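Local coordinates for papain-like protease (Human betacoronavirus 2c EMC/2012, PDB 4RNA), which is a viral cysteine protease of the papain-like clan, which probably cleaves the coronavirus replicase polyprotein and, as in its relatives, removes ubiquitin from host proteins, at residues T121-K126 against M140-G145. Residues are numbered along the deposited sequence; the frame is centred on the assembly and turned at random.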
ATOM      1  N   THR A 121      -5.940   6.277 -18.006  1.00 24.39           N
ATOM      2  CA  THR A 121      -4.806   5.596 -18.592  1.00 26.55           C
ATOM      3  C   THR A 121      -5.160   4.105 -18.708  1.00 25.28           C
ATOM      4  O   THR A 121      -4.946   3.483 -19.803  1.00 25.01           O
ATOM      5  CB  THR A 121      -3.519   5.757 -17.752  1.00 28.11           C
ATOM      6  OG1 THR A 121      -3.131   7.106 -17.698  1.00 28.07           O
ATOM      7  CG2 THR A 121      -2.320   4.947 -18.382  1.00 26.78           C
ATOM      8  N   LEU A 122      -5.730   3.521 -17.636  1.00 26.64           N
ATOM      9  CA  LEU A 122      -6.066   2.047 -17.696  1.00 24.31           C
ATOM     10  C   LEU A 122      -7.116   1.794 -18.761  1.00 27.00           C
ATOM     11  O   LEU A 122      -7.161   0.768 -19.388  1.00 25.59           O
ATOM     12  CB  LEU A 122      -6.666   1.528 -16.341  1.00 25.56           C
ATOM     13  CG  LEU A 122      -5.711   1.489 -15.131  1.00 28.04           C
ATOM     14  CD1 LEU A 122      -6.573   1.253 -13.874  1.00 32.06           C
ATOM     15  CD2 LEU A 122      -4.679   0.352 -15.392  1.00 25.95           C
ATOM     16  N   ASP A 123      -8.017   2.737 -18.967  1.00 21.76           N
ATOM     17  CA  ASP A 123      -9.020   2.618 -20.022  1.00 26.65           C
ATOM     18  C   ASP A 123      -8.463   2.471 -21.470  1.00 31.44           C
ATOM     19  O   ASP A 123      -9.213   2.041 -22.359  1.00 30.06           O
ATOM     20  CB  ASP A 123     -10.011   3.802 -19.976  1.00 27.37           C
ATOM     21  CG  ASP A 123     -11.116   3.627 -18.871  1.00 32.47           C
ATOM     22  OD1 ASP A 123     -11.311   2.497 -18.385  1.00 37.46           O
ATOM     23  OD2 ASP A 123     -11.784   4.663 -18.521  1.00 31.77           O
ATOM     24  N   LEU A 124      -7.174   2.791 -21.704  1.00 29.06           N
ATOM     25  CA  LEU A 124      -6.619   2.745 -23.045  1.00 28.29           C
ATOM     26  C   LEU A 124      -5.951   1.406 -23.223  1.00 30.30           C
ATOM     27  O   LEU A 124      -5.506   1.119 -24.307  1.00 32.53           O
ATOM     28  CB  LEU A 124      -5.579   3.837 -23.270  1.00 28.32           C
ATOM     29  CG  LEU A 124      -6.295   5.221 -23.255  1.00 24.67           C
ATOM     30  CD1 LEU A 124      -5.287   6.385 -23.349  1.00 27.82           C
ATOM     31  CD2 LEU A 124      -7.309   5.260 -24.386  1.00 27.34           C
ATOM     32  N   LEU A 125      -5.839   0.612 -22.174  1.00 27.77           N
ATOM     33  CA  LEU A 125      -4.981  -0.620 -22.336  1.00 27.76           C
ATOM     34  C   LEU A 125      -5.679  -1.860 -22.917  1.00 44.46           C
ATOM     35  O   LEU A 125      -6.735  -2.284 -22.397  1.00 44.70           O
ATOM     36  CB  LEU A 125      -4.336  -1.036 -20.981  1.00 28.66           C
ATOM     37  CG  LEU A 125      -3.412   0.002 -20.293  1.00 27.32           C
ATOM     38  CD1 LEU A 125      -3.030  -0.290 -18.842  1.00 27.45           C
ATOM     39  CD2 LEU A 125      -2.244   0.510 -21.170  1.00 27.11           C
ATOM     40  N   LYS A 126      -5.036  -2.534 -23.899  1.00 34.44           N
ATOM     41  CA  LYS A 126      -5.720  -3.605 -24.539  1.00 37.57           C
ATOM     42  C   LYS A 126      -5.106  -4.870 -23.980  1.00 33.40           C
ATOM     43  O   LYS A 126      -3.969  -4.860 -23.467  1.00 33.89           O
ATOM     44  CB  LYS A 126      -5.542  -3.515 -26.074  1.00 44.82           C
ATOM     45  CG  LYS A 126      -6.264  -2.304 -26.717  1.00 52.34           C
ATOM     46  CD  LYS A 126      -7.758  -2.188 -26.324  1.00 61.38           C
ATOM     47  CE  LYS A 126      -8.205  -0.737 -26.075  1.00 60.71           C
ATOM     48  NZ  LYS A 126      -9.484  -0.591 -25.321  1.00 56.70           N
ATOM     49  N   MET A 140     -14.996  -4.786 -15.476  1.00 33.09           N
ATOM     50  CA  MET A 140     -16.179  -4.957 -16.404  1.00 34.56           C
ATOM     51  C   MET A 140     -17.372  -4.032 -16.128  1.00 36.59           C
ATOM     52  O   MET A 140     -17.912  -3.425 -17.072  1.00 36.62           O
ATOM     53  CB  MET A 140     -16.619  -6.412 -16.475  1.00 40.14           C
ATOM     54  CG  MET A 140     -15.456  -7.311 -16.879  1.00 42.79           C
ATOM     55  SD  MET A 140     -14.793  -6.896 -18.538  1.00 54.42           S
ATOM     56  CE  MET A 140     -13.469  -5.692 -18.367  1.00 55.91           C
ATOM     57  N   LYS A 141     -17.754  -3.881 -14.850  1.00 31.94           N
ATOM     58  CA  LYS A 141     -18.853  -2.987 -14.483  1.00 35.00           C
ATOM     59  C   LYS A 141     -18.464  -1.566 -14.844  1.00 33.94           C
ATOM     60  O   LYS A 141     -19.336  -0.756 -15.269  1.00 34.35           O
ATOM     61  CB  LYS A 141     -19.195  -3.041 -12.971  1.00 30.19           C
ATOM     62  CG  LYS A 141     -19.863  -4.309 -12.499  1.00 41.24           C
ATOM     63  CD  LYS A 141     -20.818  -3.952 -11.386  1.00 45.10           C
ATOM     64  CE  LYS A 141     -20.109  -3.903 -10.055  1.00 48.44           C
ATOM     65  NZ  LYS A 141     -21.009  -3.324  -9.004  1.00 50.25           N
ATOM     66  N   HIS A 142     -17.181  -1.217 -14.589  1.00 30.94           N
ATOM     67  CA  HIS A 142     -16.695   0.120 -14.905  1.00 30.56           C
ATOM     68  C   HIS A 142     -16.814   0.309 -16.420  1.00 32.03           C
ATOM     69  O   HIS A 142     -17.264   1.321 -16.889  1.00 31.05           O
ATOM     70  CB  HIS A 142     -15.215   0.311 -14.411  1.00 31.84           C
ATOM     71  CG  HIS A 142     -14.458   1.449 -15.126  1.00 27.56           C
ATOM     72  ND1 HIS A 142     -14.698   2.762 -14.878  1.00 34.18           N
ATOM     73  CD2 HIS A 142     -13.482   1.413 -16.133  1.00 31.75           C
ATOM     74  CE1 HIS A 142     -13.923   3.523 -15.670  1.00 31.92           C
ATOM     75  NE2 HIS A 142     -13.181   2.690 -16.446  1.00 33.13           N
ATOM     76  N   LYS A 143     -16.397  -0.678 -17.189  1.00 27.02           N
ATOM     77  CA  LYS A 143     -16.449  -0.537 -18.682  1.00 35.99           C
ATOM     78  C   LYS A 143     -17.900  -0.337 -19.126  1.00 44.92           C
ATOM     79  O   LYS A 143     -18.166   0.367 -20.086  1.00 42.80           O
ATOM     80  CB  LYS A 143     -15.911  -1.768 -19.401  1.00 36.82           C
ATOM     81  CG  LYS A 143     -14.399  -2.013 -19.340  1.00 40.62           C
ATOM     82  CD  LYS A 143     -13.607  -0.830 -19.873  1.00 50.72           C
ATOM     83  CE  LYS A 143     -12.181  -1.247 -20.217  1.00 50.18           C
ATOM     84  NZ  LYS A 143     -11.468  -0.105 -20.847  1.00 53.09           N
ATOM     85  N   GLY A 144     -18.821  -1.008 -18.431  1.00 43.96           N
ATOM     86  CA  GLY A 144     -20.262  -0.876 -18.641  1.00 39.53           C
ATOM     87  C   GLY A 144     -20.863   0.389 -18.084  1.00 38.53           C
ATOM     88  O   GLY A 144     -22.069   0.575 -18.144  1.00 43.39           O
ATOM     89  N   GLY A 145     -20.077   1.287 -17.531  1.00 35.92           N
ATOM     90  CA  GLY A 145     -20.692   2.558 -17.050  1.00 32.95           C
ATOM     91  C   GLY A 145     -21.016   2.634 -15.573  1.00 37.75           C
ATOM     92  O   GLY A 145     -21.616   3.607 -15.114  1.00 43.12           O
TER
HETATM   93  O   HOH W   1      -8.566  -1.181 -20.670  1.00 35.30           O
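Asp123 and His142, both buried, meet through a histidine-carboxylate hydrogen bond, the carboxylate lying at the edge of the imidazole, near its plane. His142 NE2 donates to Asp123 OD1 at 2.7 Å, striking the syn lone pair of the carboxylate, with the oxygen lying in the ring plane. The same N-H has a second, weak acceptor in Asp123 OD2, 3.2 Å from His142 NE2. Carboxylate and imidazole are nearly coplanar, their planes 11° apart. At the far side of the ring His142 ND1 is hydrogen-bonded to Ser147, which fixes the ring's rotation, and Asp123 OD2 also forms a salt bridge with Arg104. With CG roughly anti to the backbone N (chi1 159°), the ring of His142 extends toward Asp123. Lys143, bent at chi2, brings NZ alongside the same carboxylate in a longer salt bridge, 3.6 Å from Asp123 OD1; the two cations probably spread the carboxylate's charge and would probably keep it ionised.

Within the papain-like fold the contact joins the type I turn from Leu122 to Leu125, which follows helix 115-122, to the C-terminal end of helix 133-143, which closes in a Schellman motif with Gly145 at positive phi. One water links turn and lysine, donating to Leu122 O and Leu125 O, each at 2.7 Å, and accepting from Lys143 NZ at 3.1 Å. Farther out, Phe150 lies against the His142 ring, and Leu122 and Leu125 turn their side chains to helix 168-176, while Leu124 packs on strands 280-287 and 304-315.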